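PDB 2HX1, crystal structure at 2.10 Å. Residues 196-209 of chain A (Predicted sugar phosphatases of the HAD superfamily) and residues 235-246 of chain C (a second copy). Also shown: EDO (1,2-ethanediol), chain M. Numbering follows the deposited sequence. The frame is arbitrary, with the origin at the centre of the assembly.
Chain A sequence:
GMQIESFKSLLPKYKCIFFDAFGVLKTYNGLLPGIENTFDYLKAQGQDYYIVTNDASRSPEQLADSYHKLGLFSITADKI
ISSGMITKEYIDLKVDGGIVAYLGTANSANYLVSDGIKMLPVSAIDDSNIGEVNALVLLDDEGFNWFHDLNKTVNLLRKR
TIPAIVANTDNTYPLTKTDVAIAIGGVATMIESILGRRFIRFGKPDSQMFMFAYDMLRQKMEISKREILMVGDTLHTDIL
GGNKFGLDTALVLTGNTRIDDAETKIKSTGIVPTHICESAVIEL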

ATOM      1  N   GLY A 196       4.429   4.438   8.669  1.00 26.81           N
ATOM      2  CA  GLY A 196       5.179   3.962   7.488  1.00 27.50           C
ATOM      3  C   GLY A 196       6.010   2.716   7.802  1.00 30.37           C
ATOM      4  O   GLY A 196       6.067   2.249   8.936  1.00 31.17           O
ATOM      5  N   ARG A 197       6.637   2.139   6.789  1.00 33.77           N
ATOM      6  CA  ARG A 197       7.527   0.987   6.992  1.00 37.47           C
ATOM      7  C   ARG A 197       8.693   1.396   7.872  1.00 36.63           C
ATOM      8  O   ARG A 197       9.271   2.475   7.714  1.00 38.35           O
ATOM      9  CB  ARG A 197       8.065   0.484   5.655  1.00 39.68           C
ATOM     10  CG  ARG A 197       9.087  -0.649   5.765  1.00 47.45           C
ATOM     11  CD  ARG A 197       9.135  -1.483   4.488  1.00 58.80           C
ATOM     12  NE  ARG A 197       9.586  -0.700   3.335  1.00 63.67           N
ATOM     13  CZ  ARG A 197      10.830  -0.676   2.856  1.00 69.29           C
ATOM     14  NH1 ARG A 197      11.792  -1.405   3.424  1.00 71.56           N
ATOM     15  NH2 ARG A 197      11.118   0.081   1.793  1.00 66.85           N
ATOM     16  N   ARG A 198       9.063   0.525   8.789  1.00 32.94           N
ATOM     17  CA  ARG A 198       9.900   0.963   9.893  1.00 30.65           C
ATOM     18  C   ARG A 198      10.524  -0.196  10.677  1.00 27.53           C
ATOM     19  O   ARG A 198      11.484   0.034  11.419  1.00 28.86           O
ATOM     20  CB  ARG A 198       9.067   1.880  10.824  1.00 30.93           C
ATOM     21  CG  ARG A 198       9.804   2.423  12.093  1.00 33.13           C
ATOM     22  CD  ARG A 198      10.769   3.519  11.748  1.00 35.61           C
ATOM     23  NE  ARG A 198      11.327   4.198  12.919  1.00 34.03           N
ATOM     24  CZ  ARG A 198      12.329   3.732  13.651  1.00 35.80           C
ATOM     25  NH1 ARG A 198      12.866   2.566  13.371  1.00 34.56           N
ATOM     26  NH2 ARG A 198      12.779   4.436  14.687  1.00 43.50           N
ATOM     27  N   PHE A 199       9.975  -1.418  10.536  1.00 24.87           N
ATOM     28  CA  PHE A 199      10.505  -2.592  11.224  1.00 23.99           C
ATOM     29  C   PHE A 199      11.465  -3.371  10.357  1.00 23.54           C
ATOM     30  O   PHE A 199      11.229  -3.580   9.168  1.00 21.50           O
ATOM     31  CB  PHE A 199       9.398  -3.505  11.749  1.00 23.50           C
ATOM     32  CG  PHE A 199       8.733  -2.964  12.961  1.00 18.34           C
ATOM     33  CD1 PHE A 199       7.804  -1.936  12.853  1.00 19.16           C
ATOM     34  CD2 PHE A 199       9.059  -3.430  14.205  1.00 21.74           C
ATOM     35  CE1 PHE A 199       7.202  -1.394  13.979  1.00 26.01           C
ATOM     36  CE2 PHE A 199       8.477  -2.880  15.358  1.00 23.95           C
ATOM     37  CZ  PHE A 199       7.548  -1.875  15.246  1.00 18.69           C
ATOM     38  N   ILE A 200      12.590  -3.712  10.969  1.00 25.08           N
ATOM     39  CA  ILE A 200      13.465  -4.771  10.484  1.00 25.00           C
ATOM     40  C   ILE A 200      12.773  -6.071  10.843  1.00 23.23           C
ATOM     41  O   ILE A 200      12.483  -6.335  12.025  1.00 20.94           O
ATOM     42  CB  ILE A 200      14.844  -4.774  11.179  1.00 26.41           C
ATOM     43  CG1 ILE A 200      15.605  -3.447  10.942  1.00 29.96           C
ATOM     44  CG2 ILE A 200      15.680  -5.953  10.632  1.00 26.15           C
ATOM     45  CD1 ILE A 200      16.441  -2.958  12.123  1.00 33.72           C
ATOM     46  N   ARG A 201      12.486  -6.868   9.827  1.00 20.08           N
ATOM     47  CA  ARG A 201      11.808  -8.140  10.012  1.00 21.77           C
ATOM     48  C   ARG A 201      12.760  -9.321   9.788  1.00 21.58           C
ATOM     49  O   ARG A 201      13.411  -9.391   8.770  1.00 22.49           O
ATOM     50  CB  ARG A 201      10.646  -8.212   9.027  1.00 22.27           C
ATOM     51  CG  ARG A 201       9.440  -7.348   9.486  1.00 20.89           C
ATOM     52  CD  ARG A 201       8.397  -7.205   8.421  1.00 22.46           C
ATOM     53  NE  ARG A 201       7.273  -6.399   8.905  1.00 23.92           N
ATOM     54  CZ  ARG A 201       6.146  -6.878   9.433  1.00 30.25           C
ATOM     55  NH1 ARG A 201       5.945  -8.190   9.567  1.00 31.56           N
ATOM     56  NH2 ARG A 201       5.196  -6.031   9.833  1.00 24.04           N
ATOM     57  N   PHE A 202      12.823 -10.239  10.744  1.00 22.56           N
ATOM     58  CA  PHE A 202      13.718 -11.400  10.664  1.00 22.90           C
ATOM     59  C   PHE A 202      12.905 -12.646  10.478  1.00 23.83           C
ATOM     60  O   PHE A 202      11.797 -12.778  11.034  1.00 22.10           O
ATOM     61  CB  PHE A 202      14.554 -11.540  11.937  1.00 24.01           C
ATOM     62  CG  PHE A 202      15.610 -10.443  12.112  1.00 24.59           C
ATOM     63  CD1 PHE A 202      16.525 -10.171  11.104  1.00 28.80           C
ATOM     64  CD2 PHE A 202      15.696  -9.731  13.290  1.00 17.02           C
ATOM     65  CE1 PHE A 202      17.516  -9.196  11.267  1.00 22.61           C
ATOM     66  CE2 PHE A 202      16.681  -8.756  13.462  1.00 22.47           C
ATOM     67  CZ  PHE A 202      17.582  -8.495  12.447  1.00 25.38           C
ATOM     68  N   GLY A 203      13.457 -13.553   9.684  1.00 20.76           N
ATOM     69  CA  GLY A 203      12.871 -14.864   9.486  1.00 19.93           C
ATOM     70  C   GLY A 203      12.412 -15.026   8.072  1.00 20.12           C
ATOM     71  O   GLY A 203      12.591 -14.132   7.234  1.00 17.08           O
ATOM     72  N   LYS A 204      11.765 -16.169   7.829  1.00 19.82           N
ATOM     73  CA  LYS A 204      11.251 -16.516   6.511  1.00 19.44           C
ATOM     74  C   LYS A 204      10.364 -15.373   6.031  1.00 18.69           C
ATOM     75  O   LYS A 204       9.592 -14.844   6.819  1.00 19.95           O
ATOM     76  CB  LYS A 204      10.440 -17.826   6.570  1.00 17.14           C
ATOM     77  CG  LYS A 204      11.179 -19.031   7.234  1.00 19.56           C
ATOM     78  CD  LYS A 204      10.240 -20.208   7.455  1.00 20.74           C
ATOM     79  CE  LYS A 204       9.269 -19.984   8.614  1.00 25.06           C
ATOM     80  NZ  LYS A 204       8.565 -21.222   8.977  1.00 23.78           N
ATOM     81  N   PRO A 205      10.432 -15.030   4.734  1.00 18.09           N
ATOM     82  CA  PRO A 205      11.130 -15.656   3.605  1.00 20.20           C
ATOM     83  C   PRO A 205      12.619 -15.288   3.392  1.00 22.46           C
ATOM     84  O   PRO A 205      13.191 -15.621   2.334  1.00 22.98           O
ATOM     85  CB  PRO A 205      10.335 -15.145   2.416  1.00 22.72           C
ATOM     86  CG  PRO A 205       9.946 -13.763   2.821  1.00 21.67           C
ATOM     87  CD  PRO A 205       9.642 -13.866   4.302  1.00 19.54           C
ATOM     88  N   ASP A 206      13.241 -14.621   4.368  1.00 23.20           N
ATOM     89  CA  ASP A 206      14.700 -14.406   4.346  1.00 25.05           C
ATOM     90  C   ASP A 206      15.343 -15.786   4.442  1.00 24.50           C
ATOM     91  O   ASP A 206      14.654 -16.769   4.720  1.00 23.03           O
ATOM     92  CB  ASP A 206      15.190 -13.574   5.540  1.00 26.97           C
ATOM     93  CG  ASP A 206      14.731 -12.094   5.503  1.00 33.24           C
ATOM     94  OD1 ASP A 206      14.174 -11.611   4.464  1.00 42.12           O
ATOM     95  OD2 ASP A 206      14.977 -11.418   6.542  1.00 35.51           O
ATOM     96  N   SER A 207      16.661 -15.836   4.235  1.00 23.05           N
ATOM     97  CA  SER A 207      17.388 -17.088   4.061  1.00 22.92           C
ATOM     98  C   SER A 207      18.473 -17.353   5.107  1.00 23.39           C
ATOM     99  O   SER A 207      19.191 -18.369   4.990  1.00 20.52           O
ATOM    100  CB  SER A 207      18.024 -17.106   2.684  1.00 24.32           C
ATOM    101  OG  SER A 207      19.085 -16.175   2.615  1.00 28.95           O
ATOM    102  N   GLN A 208      18.604 -16.476   6.117  1.00 22.50           N
ATOM    103  CA  GLN A 208      19.665 -16.649   7.122  1.00 24.65           C
ATOM    104  C   GLN A 208      19.522 -17.929   7.900  1.00 22.45           C
ATOM    105  O   GLN A 208      20.510 -18.606   8.139  1.00 23.72           O
ATOM    106  CB  GLN A 208      19.792 -15.457   8.097  1.00 25.02           C
ATOM    107  CG  GLN A 208      20.269 -14.142   7.430  1.00 32.28           C
ATOM    108  CD  GLN A 208      20.808 -13.102   8.428  1.00 31.65           C
ATOM    109  OE1 GLN A 208      21.863 -13.298   9.016  1.00 49.59           O
ATOM    110  NE2 GLN A 208      20.082 -11.991   8.607  1.00 32.62           N
HETATM  111  N   MSE A 209      18.301 -18.278   8.284  1.00 21.88           N
HETATM  112  CA  MSE A 209      18.105 -19.475   9.106  1.00 22.64           C
HETATM  113  C   MSE A 209      18.420 -20.737   8.305  1.00 24.45           C
HETATM  114  O   MSE A 209      19.085 -21.690   8.834  1.00 24.93           O
HETATM  115  CB  MSE A 209      16.702 -19.544   9.668  1.00 21.09           C
HETATM  116  CG  MSE A 209      16.466 -18.606  10.844  1.00 26.63           C
HETATM  117 SE   MSE A 209      14.663 -18.830  11.546  0.70 22.99          SE
HETATM  118  CE  MSE A 209      13.541 -18.404  10.022  1.00 20.94           C
TER
HETATM  119  C1  EDO M 308      13.058  -1.305   6.893  1.00 43.32           C
HETATM  120  O1  EDO M 308      12.362  -2.558   6.960  1.00 52.61           O
HETATM  121  C2  EDO M 308      13.318  -0.782   8.301  1.00 45.09           C
HETATM  122  O2  EDO M 308      12.981   0.605   8.361  1.00 41.36           O
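Chain C (235-246) LHTDILGGNKFG

How does the chain C segment lie on chain A? Residues 235-244 of chain C form a helix that opens with a wider pi-type turn, marked by the 2.7 Å bond from C:Leu240 N to C:Leu235 O, and then settles into regular i-to-i+4 bonding. It passes the strand that runs to A:Phe202 at a crossing angle of -46°, with the axes 10.5 Å apart at closest approach, so the two run obliquely in the same general sense. That spacing leaves side chains to make most of the contact. The nearest backbone pairings lie toward the end of the helix, A:Ile200 CA to C:Lys244 CA at 8.0 Å and A:Gln208 CA to C:Phe245 CA at 7.9 Å, and together the stretches bury 388 Å².

Why does C:Lys244 dominate the contact? Its CA-to-CB bond points sideways, but the m, t, p, t sequence of its chi angles brings the ammonium group onto chain A. The p turn at chi3 bends an otherwise extended side chain, and C:Lys244 NZ donates to two acceptors: A:Arg201 O at 3.0 Å and A:Asp206 OD2 at 2.8 Å, the latter a salt bridge. A:Asp206 points toward the helix with chi1 m. The bond from A:Asp206 N to A:Gly203 O, 3.0 Å, closes the turn that contains the cis peptide before A:Pro205. The aliphatic part of the lysine is not idle: C:Lys244 CG packs 3.8 Å from A:Ile200 CG2, and the CA-to-CB bond of A:Phe202 points sideways, but with chi1 m its ring comes nearer the helix, so that C:Lys244 CE lies 3.9 Å from A:Phe202 CE1.

What meets the end of the helix? A:Gln208, at the start of a chain A helix, points toward chain C with chi1 m and chi2 t, an extended reach that lets A:Gln208 NE2 donate to C:Lys244 O at 2.8 Å, with an N-H...O angle of 145°. No backbone bond to C:Lys244 O forms within the stretch, and the helix ends here: C:Gly246 has positive phi and closes a Schellman motif, its N bonded to C:Asn243 O at 2.8 Å. The CA-to-CB bond of C:Phe245 points away, yet its ring remains near the glutamine, with C:Phe245 CD1 4.2 Å from A:Gln208 OE1.

What fills the contact earlier along the helix? C:Leu240 points toward chain A with chi1 t and chi2 p, and its CD1 packs 4.0 Å from A:Ile200 CG1, an apolar contact one helical turn before the lysine. The isoleucine, chi1 m, has a chi2 of 144°, between wells, and touches both helix residues. C:Leu240 CD2 is also 3.6 Å from C1 of the 1,2-ethanediol, whose O1 donates to A:Phe199 O at 2.7 Å; this small molecule, probably from the crystallisation liquor, helps fill the space between the chains. Farther out, the CA-to-CB bond of A:Arg197 points toward the helix; the chain is t at chi1 and chi2 and bends at chi3 (p), leaving A:Arg197 NH2 4.3 Å from C:His236 CB, a loose approach without a hydrogen bond.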

ATOM      1  N   LEU C 235      19.671   3.421   1.814  1.00 23.20           N
ATOM      2  CA  LEU C 235      19.431   2.924   3.181  1.00 23.68           C
ATOM      3  C   LEU C 235      18.748   1.574   3.174  1.00 20.80           C
ATOM      4  O   LEU C 235      19.210   0.624   3.842  1.00 20.61           O
ATOM      5  CB  LEU C 235      18.628   3.936   4.022  1.00 22.29           C
ATOM      6  CG  LEU C 235      19.381   5.158   4.548  1.00 26.45           C
ATOM      7  CD1 LEU C 235      18.369   6.130   5.236  1.00 26.34           C
ATOM      8  CD2 LEU C 235      20.551   4.741   5.500  1.00 16.78           C
ATOM      9  N   HIS C 236      17.694   1.474   2.368  1.00 21.12           N
ATOM     10  CA  HIS C 236      16.770   0.326   2.446  1.00 24.04           C
ATOM     11  C   HIS C 236      17.234  -0.868   1.584  1.00 23.63           C
ATOM     12  O   HIS C 236      16.610  -1.918   1.573  1.00 24.12           O
ATOM     13  CB  HIS C 236      15.356   0.764   2.070  1.00 27.31           C
ATOM     14  CG  HIS C 236      15.300   1.433   0.752  1.00 32.25           C
ATOM     15  ND1 HIS C 236      15.526   2.789   0.604  1.00 40.89           N
ATOM     16  CD2 HIS C 236      15.158   0.924  -0.494  1.00 36.44           C
ATOM     17  CE1 HIS C 236      15.488   3.088  -0.684  1.00 46.03           C
ATOM     18  NE2 HIS C 236      15.277   1.973  -1.370  1.00 31.67           N
ATOM     19  N   THR C 237      18.336  -0.718   0.867  1.00 22.19           N
ATOM     20  CA  THR C 237      18.950  -1.853   0.203  1.00 22.53           C
ATOM     21  C   THR C 237      20.335  -2.132   0.771  1.00 22.69           C
ATOM     22  O   THR C 237      20.524  -3.113   1.481  1.00 22.09           O
ATOM     23  CB  THR C 237      19.034  -1.651  -1.325  1.00 24.18           C
ATOM     24  OG1 THR C 237      19.655  -0.404  -1.615  1.00 24.21           O
ATOM     25  CG2 THR C 237      17.644  -1.680  -1.936  1.00 24.34           C
ATOM     26  N   ASP C 238      21.269  -1.214   0.505  1.00 23.61           N
ATOM     27  CA  ASP C 238      22.663  -1.362   0.892  1.00 22.00           C
ATOM     28  C   ASP C 238      22.848  -1.428   2.414  1.00 20.53           C
ATOM     29  O   ASP C 238      23.479  -2.357   2.923  1.00 20.46           O
ATOM     30  CB  ASP C 238      23.499  -0.185   0.355  1.00 21.17           C
ATOM     31  CG  ASP C 238      23.404  -0.009  -1.169  1.00 24.18           C
ATOM     32  OD1 ASP C 238      23.448  -1.008  -1.925  1.00 23.23           O
ATOM     33  OD2 ASP C 238      23.312   1.154  -1.619  1.00 21.46           O
ATOM     34  N   ILE C 239      22.323  -0.434   3.130  1.00 20.11           N
ATOM     35  CA  ILE C 239      22.617  -0.308   4.539  1.00 19.42           C
ATOM     36  C   ILE C 239      21.816  -1.337   5.312  1.00 19.28           C
ATOM     37  O   ILE C 239      22.386  -2.065   6.137  1.00 20.27           O
ATOM     38  CB  ILE C 239      22.423   1.120   5.067  1.00 19.33           C
ATOM     39  CG1 ILE C 239      23.249   2.110   4.243  1.00 21.95           C
ATOM     40  CG2 ILE C 239      22.856   1.219   6.551  1.00 23.14           C
ATOM     41  CD1 ILE C 239      24.748   1.719   4.084  1.00 18.02           C
ATOM     42  N   LEU C 240      20.517  -1.430   5.022  1.00 19.62           N
ATOM     43  CA  LEU C 240      19.647  -2.369   5.713  1.00 21.32           C
ATOM     44  C   LEU C 240      20.124  -3.790   5.505  1.00 21.61           C
ATOM     45  O   LEU C 240      20.213  -4.581   6.449  1.00 21.08           O
ATOM     46  CB  LEU C 240      18.198  -2.229   5.252  1.00 23.89           C
ATOM     47  CG  LEU C 240      17.159  -3.256   5.757  1.00 24.80           C
ATOM     48  CD1 LEU C 240      17.090  -3.430   7.274  1.00 20.62           C
ATOM     49  CD2 LEU C 240      15.807  -2.831   5.190  1.00 24.09           C
ATOM     50  N   GLY C 241      20.474  -4.107   4.270  1.00 21.89           N
ATOM     51  CA  GLY C 241      20.893  -5.470   3.945  1.00 21.00           C
ATOM     52  C   GLY C 241      22.176  -5.830   4.651  1.00 21.30           C
ATOM     53  O   GLY C 241      22.297  -6.915   5.255  1.00 25.83           O
ATOM     54  N   GLY C 242      23.156  -4.936   4.574  1.00 19.55           N
ATOM     55  CA  GLY C 242      24.399  -5.174   5.276  1.00 20.28           C
ATOM     56  C   GLY C 242      24.206  -5.341   6.776  1.00 19.60           C
ATOM     57  O   GLY C 242      24.798  -6.266   7.416  1.00 19.87           O
ATOM     58  N   ASN C 243      23.403  -4.453   7.356  1.00 20.74           N
ATOM     59  CA  ASN C 243      23.168  -4.512   8.803  1.00 21.05           C
ATOM     60  C   ASN C 243      22.555  -5.857   9.162  1.00 21.50           C
ATOM     61  O   ASN C 243      23.080  -6.562  10.040  1.00 22.84           O
ATOM     62  CB  ASN C 243      22.307  -3.342   9.320  1.00 19.42           C
ATOM     63  CG  ASN C 243      23.097  -2.022   9.428  1.00 23.91           C
ATOM     64  OD1 ASN C 243      24.342  -2.009   9.356  1.00 25.27           O
ATOM     65  ND2 ASN C 243      22.374  -0.905   9.597  1.00 25.65           N
ATOM     66  N   LYS C 244      21.466  -6.231   8.500  1.00 22.25           N
ATOM     67  CA  LYS C 244      20.798  -7.510   8.835  1.00 22.33           C
ATOM     68  C   LYS C 244      21.723  -8.719   8.732  1.00 21.78           C
ATOM     69  O   LYS C 244      21.530  -9.705   9.450  1.00 23.98           O
ATOM     70  CB  LYS C 244      19.563  -7.794   7.967  1.00 21.38           C
ATOM     71  CG  LYS C 244      18.414  -6.851   8.190  1.00 24.74           C
ATOM     72  CD  LYS C 244      17.272  -7.126   7.220  1.00 26.66           C
ATOM     73  CE  LYS C 244      16.383  -8.306   7.668  1.00 25.78           C
ATOM     74  NZ  LYS C 244      15.330  -8.648   6.624  1.00 25.24           N
ATOM     75  N   PHE C 245      22.711  -8.664   7.844  1.00 21.93           N
ATOM     76  CA  PHE C 245      23.607  -9.793   7.655  1.00 22.46           C
ATOM     77  C   PHE C 245      24.756  -9.780   8.684  1.00 24.43           C
ATOM     78  O   PHE C 245      25.569 -10.700   8.724  1.00 28.53           O
ATOM     79  CB  PHE C 245      24.128  -9.799   6.199  1.00 23.85           C
ATOM     80  CG  PHE C 245      24.926 -11.030   5.830  1.00 23.15           C
ATOM     81  CD1 PHE C 245      24.308 -12.267   5.735  1.00 29.60           C
ATOM     82  CD2 PHE C 245      26.283 -10.952   5.573  1.00 21.30           C
ATOM     83  CE1 PHE C 245      25.042 -13.411   5.395  1.00 25.65           C
ATOM     84  CE2 PHE C 245      27.026 -12.093   5.236  1.00 24.16           C
ATOM     85  CZ  PHE C 245      26.401 -13.317   5.149  1.00 26.09           C
ATOM     86  N   GLY C 246      24.828  -8.749   9.525  1.00 23.95           N
ATOM     87  CA  GLY C 246      25.888  -8.678  10.525  1.00 24.85           C
ATOM     88  C   GLY C 246      27.134  -7.906  10.097  1.00 24.37           C
ATOM     89  O   GLY C 246      28.150  -7.911  10.803  1.00 25.83           O
TER